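Enterochelin esterase (Salmonella enterica subsp. enterica serovar Typhimurium, PDB 3MGA) probably hydrolyses the ester bonds of ferric enterobactin, the siderophore complex of enteric bacteria, so that its iron can be released inside the cell. Local coordinates at residues A[17-22]-A[35-40]; A[53-58]-A[70-75]; A[93-98]-A[132-137]. All blocks are in the same frame, centred on the assembly; numbering follows the deposited sequence.

Overall arrangement
All three contacts belong to the N-terminal domain, a beta sandwich of two four-stranded antiparallel sheets, and lie about 10 to 12 Å from one another, centre to centre. Contact 1 packs a loop on strand 32-39 of one sheet, contact 3 lies on strand 92-100 of the other, and contact 2 ties strand 52-57 to the segment that leads into strand 73-74 of the first sheet. Contacts 2 and 3 share a sheet, where Tyr-56 N lies 2.9 Å from Cys-96 O. Met-72 of contact 2 and Phe-36 of contact 1 pack together between the sheets, and Asp-40 OD2 meets Arg-74 NH2 at 2.8 Å in a salt bridge. The probable nucleophile elbow around Ser-289 belongs to the separate alpha/beta-hydrolase region.

Contact 1. Residues A[17-22]-A[35-40]; sequences RTKTGP and TFWWRD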
loop_
_atom_site.group_PDB
_atom_site.type_symbol
_atom_site.label_atom_id
_atom_site.label_comp_id
_atom_site.label_asym_id
_atom_site.label_seq_id
_atom_site.Cartn_x
_atom_site.Cartn_y
_atom_site.Cartn_z
ATOM N N ARG A 17 -28.778 15.535 1.894
ATOM C CA ARG A 17 -27.949 16.597 2.474
ATOM C C ARG A 17 -27.260 16.160 3.767
ATOM O O ARG A 17 -26.171 16.638 4.082
ATOM C CB ARG A 17 -28.811 17.833 2.750
ATOM C CG ARG A 17 -29.289 18.562 1.502
ATOM C CD ARG A 17 -28.230 19.506 0.941
ATOM N NE ARG A 17 -28.005 20.648 1.837
ATOM C CZ ARG A 17 -27.217 21.689 1.568
ATOM N NH1 ARG A 17 -26.556 21.765 0.415
ATOM N NH2 ARG A 17 -27.092 22.669 2.457
ATOM N N THR A 18 -27.899 15.259 4.513
ATOM C CA THR A 18 -27.347 14.756 5.780
ATOM C C THR A 18 -26.263 13.693 5.574
ATOM O O THR A 18 -25.508 13.376 6.501
ATOM C CB THR A 18 -28.457 14.158 6.679
ATOM O OG1 THR A 18 -29.058 13.027 6.031
ATOM C CG2 THR A 18 -29.526 15.209 6.990
ATOM N N LYS A 19 -26.195 13.137 4.368
ATOM C CA LYS A 19 -25.200 12.115 4.048
ATOM C C LYS A 19 -23.887 12.700 3.526
ATOM O O LYS A 19 -23.859 13.413 2.516
ATOM C CB LYS A 19 -25.783 11.063 3.092
ATOM C CG LYS A 19 -26.545 9.930 3.804
ATOM C CD LYS A 19 -27.562 10.412 4.834
ATOM C CE LYS A 19 -28.136 9.240 5.625
ATOM N NZ LYS A 19 -29.041 9.687 6.724
ATOM N N THR A 20 -22.817 12.388 4.258
ATOM C CA THR A 20 -21.455 12.829 3.971
ATOM C C THR A 20 -20.552 11.647 3.611
ATOM O O THR A 20 -19.349 11.812 3.432
ATOM C CB THR A 20 -20.853 13.507 5.222
ATOM O OG1 THR A 20 -21.630 14.661 5.553
ATOM C CG2 THR A 20 -19.398 13.927 4.992
ATOM N N GLY A 21 -21.143 10.457 3.509
ATOM C CA GLY A 21 -20.401 9.247 3.191
ATOM C C GLY A 21 -20.890 8.107 4.056
ATOM O O GLY A 21 -22.011 8.142 4.558
ATOM N N PRO A 22 -20.060 7.072 4.222
ATOM C CA PRO A 22 -20.441 5.940 5.060
ATOM C C PRO A 22 -20.701 6.331 6.517
ATOM O O PRO A 22 -20.035 7.221 7.056
ATOM C CB PRO A 22 -19.222 5.020 4.969
ATOM C CG PRO A 22 -18.605 5.351 3.663
ATOM C CD PRO A 22 -18.803 6.820 3.499
ATOM N N THR A 35 -22.713 1.486 7.217
ATOM C CA THR A 35 -23.640 1.570 6.099
ATOM C C THR A 35 -23.123 2.493 5.006
ATOM O O THR A 35 -22.703 3.620 5.275
ATOM C CB THR A 35 -25.021 2.096 6.559
ATOM O OG1 THR A 35 -25.573 1.197 7.525
ATOM C CG2 THR A 35 -25.979 2.212 5.388
ATOM N N PHE A 36 -23.175 2.002 3.772
ATOM C CA PHE A 36 -22.745 2.746 2.601
ATOM C C PHE A 36 -23.962 3.218 1.831
ATOM O O PHE A 36 -24.978 2.521 1.780
ATOM C CB PHE A 36 -21.889 1.857 1.704
ATOM C CG PHE A 36 -20.567 1.484 2.307
ATOM C CD1 PHE A 36 -19.394 2.081 1.862
ATOM C CD2 PHE A 36 -20.493 0.556 3.323
ATOM C CE1 PHE A 36 -18.166 1.736 2.415
ATOM C CE2 PHE A 36 -19.274 0.214 3.885
ATOM C CZ PHE A 36 -18.108 0.805 3.430
ATOM N N TRP A 37 -23.862 4.406 1.242
ATOM C CA TRP A 37 -24.950 4.967 0.458
ATOM C C TRP A 37 -24.460 5.427 -0.914
ATOM O O TRP A 37 -23.377 6.000 -1.042
ATOM C CB TRP A 37 -25.563 6.179 1.154
ATOM C CG TRP A 37 -25.964 5.984 2.579
ATOM C CD1 TRP A 37 -25.255 6.360 3.682
ATOM C CD2 TRP A 37 -27.170 5.386 3.060
ATOM N NE1 TRP A 37 -25.943 6.031 4.823
ATOM C CE2 TRP A 37 -27.123 5.432 4.471
ATOM C CE3 TRP A 37 -28.289 4.814 2.438
ATOM C CZ2 TRP A 37 -28.152 4.925 5.272
ATOM C CZ3 TRP A 37 -29.313 4.312 3.236
ATOM C CH2 TRP A 37 -29.235 4.371 4.637
ATOM N N TRP A 38 -25.269 5.155 -1.931
ATOM C CA TRP A 38 -24.996 5.587 -3.295
ATOM C C TRP A 38 -26.319 6.070 -3.859
ATOM O O TRP A 38 -27.326 5.367 -3.776
ATOM C CB TRP A 38 -24.407 4.472 -4.167
ATOM C CG TRP A 38 -24.125 4.929 -5.590
ATOM C CD1 TRP A 38 -23.095 5.728 -6.009
ATOM C CD2 TRP A 38 -24.882 4.604 -6.769
ATOM N NE1 TRP A 38 -23.171 5.927 -7.373
ATOM C CE2 TRP A 38 -24.256 5.247 -7.862
ATOM C CE3 TRP A 38 -26.030 3.836 -7.004
ATOM C CZ2 TRP A 38 -24.735 5.141 -9.166
ATOM C CZ3 TRP A 38 -26.509 3.734 -8.305
ATOM C CH2 TRP A 38 -25.862 4.384 -9.368
ATOM N N ARG A 39 -26.310 7.284 -4.400
ATOM C CA ARG A 39 -27.497 7.890 -4.983
ATOM C C ARG A 39 -27.489 7.638 -6.484
ATOM O O ARG A 39 -26.572 8.067 -7.186
ATOM C CB ARG A 39 -27.513 9.395 -4.714
ATOM C CG ARG A 39 -28.776 10.098 -5.197
ATOM C CD ARG A 39 -28.754 11.578 -4.850
ATOM N NE ARG A 39 -30.042 12.219 -5.099
ATOM C CZ ARG A 39 -30.297 13.511 -4.893
ATOM N NH1 ARG A 39 -29.351 14.331 -4.437
ATOM N NH2 ARG A 39 -31.508 13.988 -5.145
ATOM N N ASP A 40 -28.506 6.938 -6.974
ATOM C CA ASP A 40 -28.607 6.642 -8.396
ATOM C C ASP A 40 -28.991 7.929 -9.118
ATOM O O ASP A 40 -30.018 8.526 -8.806
ATOM C CB ASP A 40 -29.646 5.541 -8.638
ATOM C CG ASP A 40 -29.639 5.022 -10.068
ATOM O OD1 ASP A 40 -29.299 5.786 -10.996
ATOM O OD2 ASP A 40 -29.992 3.842 -10.267
#
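Lys-19, Gly-21 and Pro-22 pack against Phe-36, Trp-37 and the carbonyl of Thr-35 in a contact without cross-segment hydrogen bonds, where the loop after helix 13-17 meets strand 32-39 of the N-terminal beta sandwich. The aliphatic part of Lys-19 lies over one face of the Trp-37 indole: CG sits 4.1 Å from the centroid of the five-membered ring, 23° off its normal, a CH-pi contact. A bend at chi2 (49°) turns CD of Lys-19, and CE follows over the same face, near NE1 and CE2 of Trp-37. Thr-35 CG2 lies over the opposite face of the indole, toward its rim, while Gly-21 O stands at its edge, in the ring plane, 3.8 Å from CD1. The indole N-H is used outside the two segments, by Glu-23 OE1. At the amino end of the strand segment, Pro-22 passes obliquely over the ring of Phe-36, its CB above one face toward the rim. Deeper in the sandwich Phe-36 meets Tyr-95 edge-to-face and touches Met-72. Gly-21, just before the proline, has backbone angles open mainly to glycine. Pro-22 CG lies 3.8 Å from both CD1 and CE1 of Phe-36, and Pro-22 CA approaches Thr-35 O to 3.2 Å in a CA-H...O contact.

Contact 2. Residues A[53-58]-A[70-75]; sequences VWVYIT and QTMARI
Thr-71 holds OG1 anti to its backbone N (chi1 174°), which puts the hydroxyl oxygen beside Val-53 N; Trp-54 holds CG anti to its carbonyl carbon (chi1 -53°), and from there the indole lies against Thr-71 CB. CB of Thr-71 lies 4.0 Å from the centroid of the six-membered ring, 28° off the normal, in a CH-pi contact displaced toward the rim at CE3 and CZ3. Gln-70 O approaches the edge of the same indole, near its plane.

A single backbone bridge pairs Trp-54 with Thr-71. Val-55 N donates to Gln-70 O at 2.9 Å, and Met-72 N donates to Val-53 O at 2.8 Å. Between these residues the Thr-71 hydroxyl does double duty: OG1 accepts from Val-53 N at 3.0 Å in a nearly straight bond and donates to Met-72 O, in the carbonyl plane on a lone pair. An ordered water extends the join, accepting from Gln-70 N and donating weakly to Val-55 O, which also takes a hydrogen bond with Thr-61 OG1.

Selenomethionine Met-72, extended beyond CG, runs into the interior of the sandwich. Its CG meets Val-55 CG2 at 3.5 Å, the two side chains crossing at about a right angle, and its SE lies 4.0 Å from Val-53 CG1. Phe-36, Trp-38 and Phe-97, from strands of both sheets, also touch it. Strand 52-57, an outermost strand of its sheet, thus has its edge N-H and C=O groups partly satisfied by the segment leading to strand 73-74 of the facing sheet; the chemistry implies a polar seam at the sandwich border backed by an apolar interior.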
loop_
_atom_site.group_PDB
_atom_site.type_symbol
_atom_site.label_atom_id
_atom_site.label_comp_id
_atom_site.label_asym_id
_atom_site.label_seq_id
_atom_site.Cartn_x
_atom_site.Cartn_y
_atom_site.Cartn_z
ATOM N N VAL A 53 -24.642 -2.579 -8.096
ATOM C CA VAL A 53 -23.856 -1.501 -7.505
ATOM C C VAL A 53 -22.925 -2.228 -6.546
ATOM O O VAL A 53 -23.209 -2.336 -5.353
ATOM C CB VAL A 53 -24.710 -0.483 -6.737
ATOM C CG1 VAL A 53 -23.835 0.650 -6.259
ATOM C CG2 VAL A 53 -25.846 0.049 -7.613
ATOM N N TRP A 54 -21.824 -2.748 -7.078
ATOM C CA TRP A 54 -20.880 -3.517 -6.273
ATOM C C TRP A 54 -20.091 -2.620 -5.326
ATOM O O TRP A 54 -19.702 -1.502 -5.673
ATOM C CB TRP A 54 -19.928 -4.336 -7.158
ATOM C CG TRP A 54 -20.634 -5.214 -8.188
ATOM C CD1 TRP A 54 -20.798 -4.940 -9.519
ATOM C CD2 TRP A 54 -21.278 -6.474 -7.962
ATOM N NE1 TRP A 54 -21.491 -5.949 -10.130
ATOM C CE2 TRP A 54 -21.797 -6.906 -9.201
ATOM C CE3 TRP A 54 -21.458 -7.284 -6.836
ATOM C CZ2 TRP A 54 -22.490 -8.110 -9.345
ATOM C CZ3 TRP A 54 -22.149 -8.477 -6.978
ATOM C CH2 TRP A 54 -22.659 -8.879 -8.225
ATOM N N VAL A 55 -19.881 -3.113 -4.115
ATOM C CA VAL A 55 -19.131 -2.388 -3.119
ATOM C C VAL A 55 -17.827 -3.147 -3.037
ATOM O O VAL A 55 -17.797 -4.290 -2.580
ATOM C CB VAL A 55 -19.886 -2.366 -1.774
ATOM C CG1 VAL A 55 -19.097 -1.613 -0.709
ATOM C CG2 VAL A 55 -21.281 -1.734 -1.974
ATOM N N TYR A 56 -16.758 -2.532 -3.532
ATOM C CA TYR A 56 -15.446 -3.166 -3.551
ATOM C C TYR A 56 -14.568 -2.512 -2.498
ATOM O O TYR A 56 -14.010 -1.451 -2.726
ATOM C CB TYR A 56 -14.827 -3.035 -4.941
ATOM C CG TYR A 56 -13.595 -3.879 -5.176
ATOM C CD1 TYR A 56 -13.706 -5.183 -5.664
ATOM C CD2 TYR A 56 -12.315 -3.369 -4.946
ATOM C CE1 TYR A 56 -12.580 -5.967 -5.898
ATOM C CE2 TYR A 56 -11.182 -4.142 -5.178
ATOM C CZ TYR A 56 -11.317 -5.440 -5.653
ATOM O OH TYR A 56 -10.194 -6.206 -5.888
ATOM N N ILE A 57 -14.483 -3.154 -1.335
ATOM C CA ILE A 57 -13.697 -2.669 -0.215
ATOM C C ILE A 57 -12.463 -3.554 -0.086
ATOM O O ILE A 57 -12.581 -4.769 0.062
ATOM C CB ILE A 57 -14.511 -2.732 1.101
ATOM C CG1 ILE A 57 -15.864 -2.027 0.938
ATOM C CG2 ILE A 57 -13.733 -2.109 2.245
ATOM C CD1 ILE A 57 -16.759 -2.101 2.166
ATOM N N THR A 58 -11.283 -2.946 -0.151
ATOM C CA THR A 58 -10.030 -3.694 -0.059
ATOM C C THR A 58 -9.971 -4.564 1.204
ATOM O O THR A 58 -10.186 -4.086 2.317
ATOM C CB THR A 58 -8.806 -2.746 -0.084
ATOM O OG1 THR A 58 -8.847 -1.959 -1.274
ATOM C CG2 THR A 58 -7.495 -3.531 -0.048
ATOM N N GLN A 70 -20.298 -8.516 -3.326
ATOM C CA GLN A 70 -21.328 -7.772 -2.609
ATOM C C GLN A 70 -21.826 -6.582 -3.403
ATOM O O GLN A 70 -21.041 -5.758 -3.851
ATOM C CB GLN A 70 -20.776 -7.283 -1.271
ATOM C CG GLN A 70 -20.323 -8.401 -0.366
ATOM C CD GLN A 70 -21.467 -9.307 0.026
ATOM O OE1 GLN A 70 -22.548 -8.840 0.366
ATOM N NE2 GLN A 70 -21.225 -10.607 0.004
ATOM N N THR A 71 -23.141 -6.509 -3.565
ATOM C CA THR A 71 -23.784 -5.417 -4.279
ATOM C C THR A 71 -24.798 -4.764 -3.367
ATOM O O THR A 71 -25.341 -5.414 -2.471
ATOM C CB THR A 71 -24.532 -5.905 -5.535
ATOM O OG1 THR A 71 -25.251 -4.811 -6.123
ATOM C CG2 THR A 71 -25.524 -7.013 -5.177
HETATM N N MSE A 72 -25.054 -3.480 -3.594
HETATM C CA MSE A 72 -26.042 -2.769 -2.807
HETATM C C MSE A 72 -27.444 -3.158 -3.286
HETATM O O MSE A 72 -27.616 -3.891 -4.271
HETATM C CB MSE A 72 -25.881 -1.253 -2.939
HETATM C CG MSE A 72 -24.542 -0.694 -2.498
HETATM SE SE MSE A 72 -24.604 1.253 -2.387
HETATM C CE MSE A 72 -22.766 1.612 -1.847
ATOM N N ALA A 73 -28.439 -2.662 -2.561
ATOM C CA ALA A 73 -29.831 -2.882 -2.881
ATOM C C ALA A 73 -30.521 -1.543 -2.685
ATOM O O ALA A 73 -30.176 -0.801 -1.755
ATOM C CB ALA A 73 -30.431 -3.937 -1.966
ATOM N N ARG A 74 -31.466 -1.213 -3.562
ATOM C CA ARG A 74 -32.182 0.053 -3.434
ATOM C C ARG A 74 -33.446 -0.061 -2.593
ATOM O O ARG A 74 -34.142 -1.077 -2.619
ATOM C CB ARG A 74 -32.535 0.685 -4.793
ATOM C CG ARG A 74 -33.259 -0.207 -5.779
ATOM C CD ARG A 74 -34.143 0.618 -6.725
ATOM N NE ARG A 74 -33.487 1.787 -7.320
ATOM C CZ ARG A 74 -32.871 1.815 -8.501
ATOM N NH1 ARG A 74 -32.795 0.728 -9.267
ATOM N NH2 ARG A 74 -32.329 2.948 -8.925
ATOM N N ILE A 75 -33.734 1.009 -1.857
ATOM C CA ILE A 75 -34.917 1.070 -1.020
ATOM C C ILE A 75 -36.069 1.321 -1.984
ATOM O O ILE A 75 -36.184 2.411 -2.539
ATOM C CB ILE A 75 -34.832 2.209 0.027
ATOM C CG1 ILE A 75 -33.474 2.193 0.745
ATOM C CG2 ILE A 75 -35.989 2.120 1.015
ATOM C CD1 ILE A 75 -33.103 0.852 1.334
HETATM O O HOH W 1 -17.801 -7.489 -3.497
#

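Contact 3. Residues A[93-98]-A[132-137]; sequences GSYCFI and IADPLN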
loop_
_atom_site.group_PDB
_atom_site.type_symbol
_atom_site.label_atom_id
_atom_site.label_comp_id
_atom_site.label_asym_id
_atom_site.label_seq_id
_atom_site.Cartn_x
_atom_site.Cartn_y
_atom_site.Cartn_z
ATOM N N GLY A 93 -9.294 1.401 5.325
ATOM C CA GLY A 93 -9.147 0.867 3.985
ATOM C C GLY A 93 -9.835 1.655 2.896
ATOM O O GLY A 93 -10.661 2.517 3.167
ATOM N N SER A 94 -9.473 1.336 1.659
ATOM C CA SER A 94 -10.018 1.980 0.482
ATOM C C SER A 94 -11.238 1.230 0.012
ATOM O O SER A 94 -11.414 0.041 0.322
ATOM C CB SER A 94 -9.002 1.947 -0.659
ATOM O OG SER A 94 -7.772 2.519 -0.277
ATOM N N TYR A 95 -12.085 1.921 -0.741
ATOM C CA TYR A 95 -13.262 1.281 -1.310
ATOM C C TYR A 95 -13.702 2.078 -2.522
ATOM O O TYR A 95 -13.268 3.217 -2.723
ATOM C CB TYR A 95 -14.409 1.170 -0.292
ATOM C CG TYR A 95 -15.052 2.494 0.057
ATOM C CD1 TYR A 95 -14.497 3.331 1.013
ATOM C CD2 TYR A 95 -16.223 2.902 -0.569
ATOM C CE1 TYR A 95 -15.090 4.553 1.328
ATOM C CE2 TYR A 95 -16.821 4.110 -0.257
ATOM C CZ TYR A 95 -16.252 4.935 0.684
ATOM O OH TYR A 95 -16.855 6.138 0.985
ATOM N N CYS A 96 -14.551 1.462 -3.333
ATOM C CA CYS A 96 -15.081 2.106 -4.517
ATOM C C CYS A 96 -16.366 1.384 -4.861
ATOM O O CYS A 96 -16.577 0.264 -4.402
ATOM C CB CYS A 96 -14.068 2.049 -5.680
ATOM S SG CYS A 96 -13.547 0.381 -6.206
ATOM N N PHE A 97 -17.250 2.032 -5.611
ATOM C CA PHE A 97 -18.486 1.374 -6.016
ATOM C C PHE A 97 -18.415 1.107 -7.508
ATOM O O PHE A 97 -17.668 1.770 -8.226
ATOM C CB PHE A 97 -19.736 2.214 -5.714
ATOM C CG PHE A 97 -19.787 2.775 -4.319
ATOM C CD1 PHE A 97 -19.522 1.975 -3.216
ATOM C CD2 PHE A 97 -20.202 4.088 -4.107
ATOM C CE1 PHE A 97 -19.592 2.498 -1.923
ATOM C CE2 PHE A 97 -20.289 4.610 -2.823
ATOM C CZ PHE A 97 -19.983 3.813 -1.730
ATOM N N ILE A 98 -19.195 0.133 -7.970
ATOM C CA ILE A 98 -19.245 -0.207 -9.380
ATOM C C ILE A 98 -20.707 -0.318 -9.822
ATOM O O ILE A 98 -21.255 -1.425 -9.929
ATOM C CB ILE A 98 -18.521 -1.525 -9.680
ATOM C CG1 ILE A 98 -17.122 -1.528 -9.063
ATOM C CG2 ILE A 98 -18.464 -1.762 -11.191
ATOM C CD1 ILE A 98 -16.352 -2.790 -9.318
ATOM N N ILE A 132 -15.891 3.598 -9.438
ATOM C CA ILE A 132 -15.799 5.021 -9.139
ATOM C C ILE A 132 -15.645 5.256 -7.637
ATOM O O ILE A 132 -15.994 4.398 -6.821
ATOM C CB ILE A 132 -17.067 5.779 -9.606
ATOM C CG1 ILE A 132 -18.306 5.292 -8.837
ATOM C CG2 ILE A 132 -17.274 5.622 -11.115
ATOM C CD1 ILE A 132 -19.606 5.951 -9.278
ATOM N N ALA A 133 -15.119 6.426 -7.286
ATOM C CA ALA A 133 -14.966 6.819 -5.896
ATOM C C ALA A 133 -16.360 7.077 -5.345
ATOM O O ALA A 133 -17.343 6.955 -6.061
ATOM C CB ALA A 133 -14.133 8.067 -5.788
ATOM N N ASP A 134 -16.440 7.429 -4.068
ATOM C CA ASP A 134 -17.718 7.718 -3.429
ATOM C C ASP A 134 -17.970 9.223 -3.578
ATOM O O ASP A 134 -17.246 10.024 -3.007
ATOM C CB ASP A 134 -17.658 7.285 -1.963
ATOM C CG ASP A 134 -18.979 7.465 -1.228
ATOM O OD1 ASP A 134 -19.893 8.118 -1.752
ATOM O OD2 ASP A 134 -19.092 6.953 -0.101
ATOM N N PRO A 135 -19.006 9.614 -4.349
ATOM C CA PRO A 135 -19.276 11.048 -4.567
ATOM C C PRO A 135 -19.675 11.829 -3.300
ATOM O O PRO A 135 -19.703 13.057 -3.314
ATOM C CB PRO A 135 -20.411 11.041 -5.595
ATOM C CG PRO A 135 -21.075 9.734 -5.432
ATOM C CD PRO A 135 -20.034 8.761 -4.975
ATOM N N LEU A 136 -19.975 11.117 -2.222
ATOM C CA LEU A 136 -20.332 11.744 -0.961
ATOM C C LEU A 136 -19.072 12.022 -0.126
ATOM O O LEU A 136 -19.090 12.865 0.766
ATOM C CB LEU A 136 -21.259 10.823 -0.157
ATOM C CG LEU A 136 -22.610 10.379 -0.734
ATOM C CD1 LEU A 136 -22.480 9.683 -2.073
ATOM C CD2 LEU A 136 -23.293 9.451 0.260
ATOM N N ASN A 137 -17.982 11.316 -0.437
ATOM C CA ASN A 137 -16.725 11.411 0.315
ATOM C C ASN A 137 -15.604 12.126 -0.447
ATOM O O ASN A 137 -15.056 11.591 -1.417
ATOM C CB ASN A 137 -16.282 9.989 0.693
ATOM C CG ASN A 137 -15.040 9.959 1.569
ATOM O OD1 ASN A 137 -14.548 10.995 2.019
ATOM N ND2 ASN A 137 -14.535 8.755 1.822
#
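Asp-134 meets Tyr-95 and Phe-97 where the loop after helix 117-127 runs beside strand 92-100, and its two carboxylate oxygens take different partners. OD2 accepts the phenol proton of Tyr-95 OH at 2.6 Å through its anti lone pair, lying in the ring plane at the edge of the tyrosine, with ring and carboxylate planes 75° apart. OD1 is met by Leu-136 N at 3.0 Å from above the carboxylate plane, which makes an Asx turn. CB of Asp-134 points toward the strand, and chi1 (-176°) sets CG anti to the backbone N, where Phe-97 CE2 comes within 3.5 Å of it. One bond to each oxygen holds the buried carboxylate in place and would be expected to favour its charged form.

The backbones are joined by a single antiparallel hydrogen-bonded pair, which satisfies N and O of Phe-97 and Ile-132. Phe-97 N donates to Ile-132 O at 2.9 Å and Ile-132 N to Phe-97 O at 2.8 Å. Cys-96 CB packs on the same Ile-132 carbonyl. Beyond the pair the loop turns aside: Asp-134 N is hydrogen-bonded to Ser-150 OG, and Asn-137 N donates to Asp-134 O, closing a type I turn. Asn-137 ND2 lies 3.6 Å from Tyr-95 OH but is hydrogen-bonded to Ala-151 O, while OD1 accepts from Gln-139 N.

Pro-22 touches both Tyr-95 and Asp-134 from the loop before strand 23-26. Joining a one-pair beta bridge to an Asx turn nested with a type I turn, this loop lies against a central strand of the second sheet in the N-terminal beta sandwich, consistent with the E-set fold of enterochelin esterases.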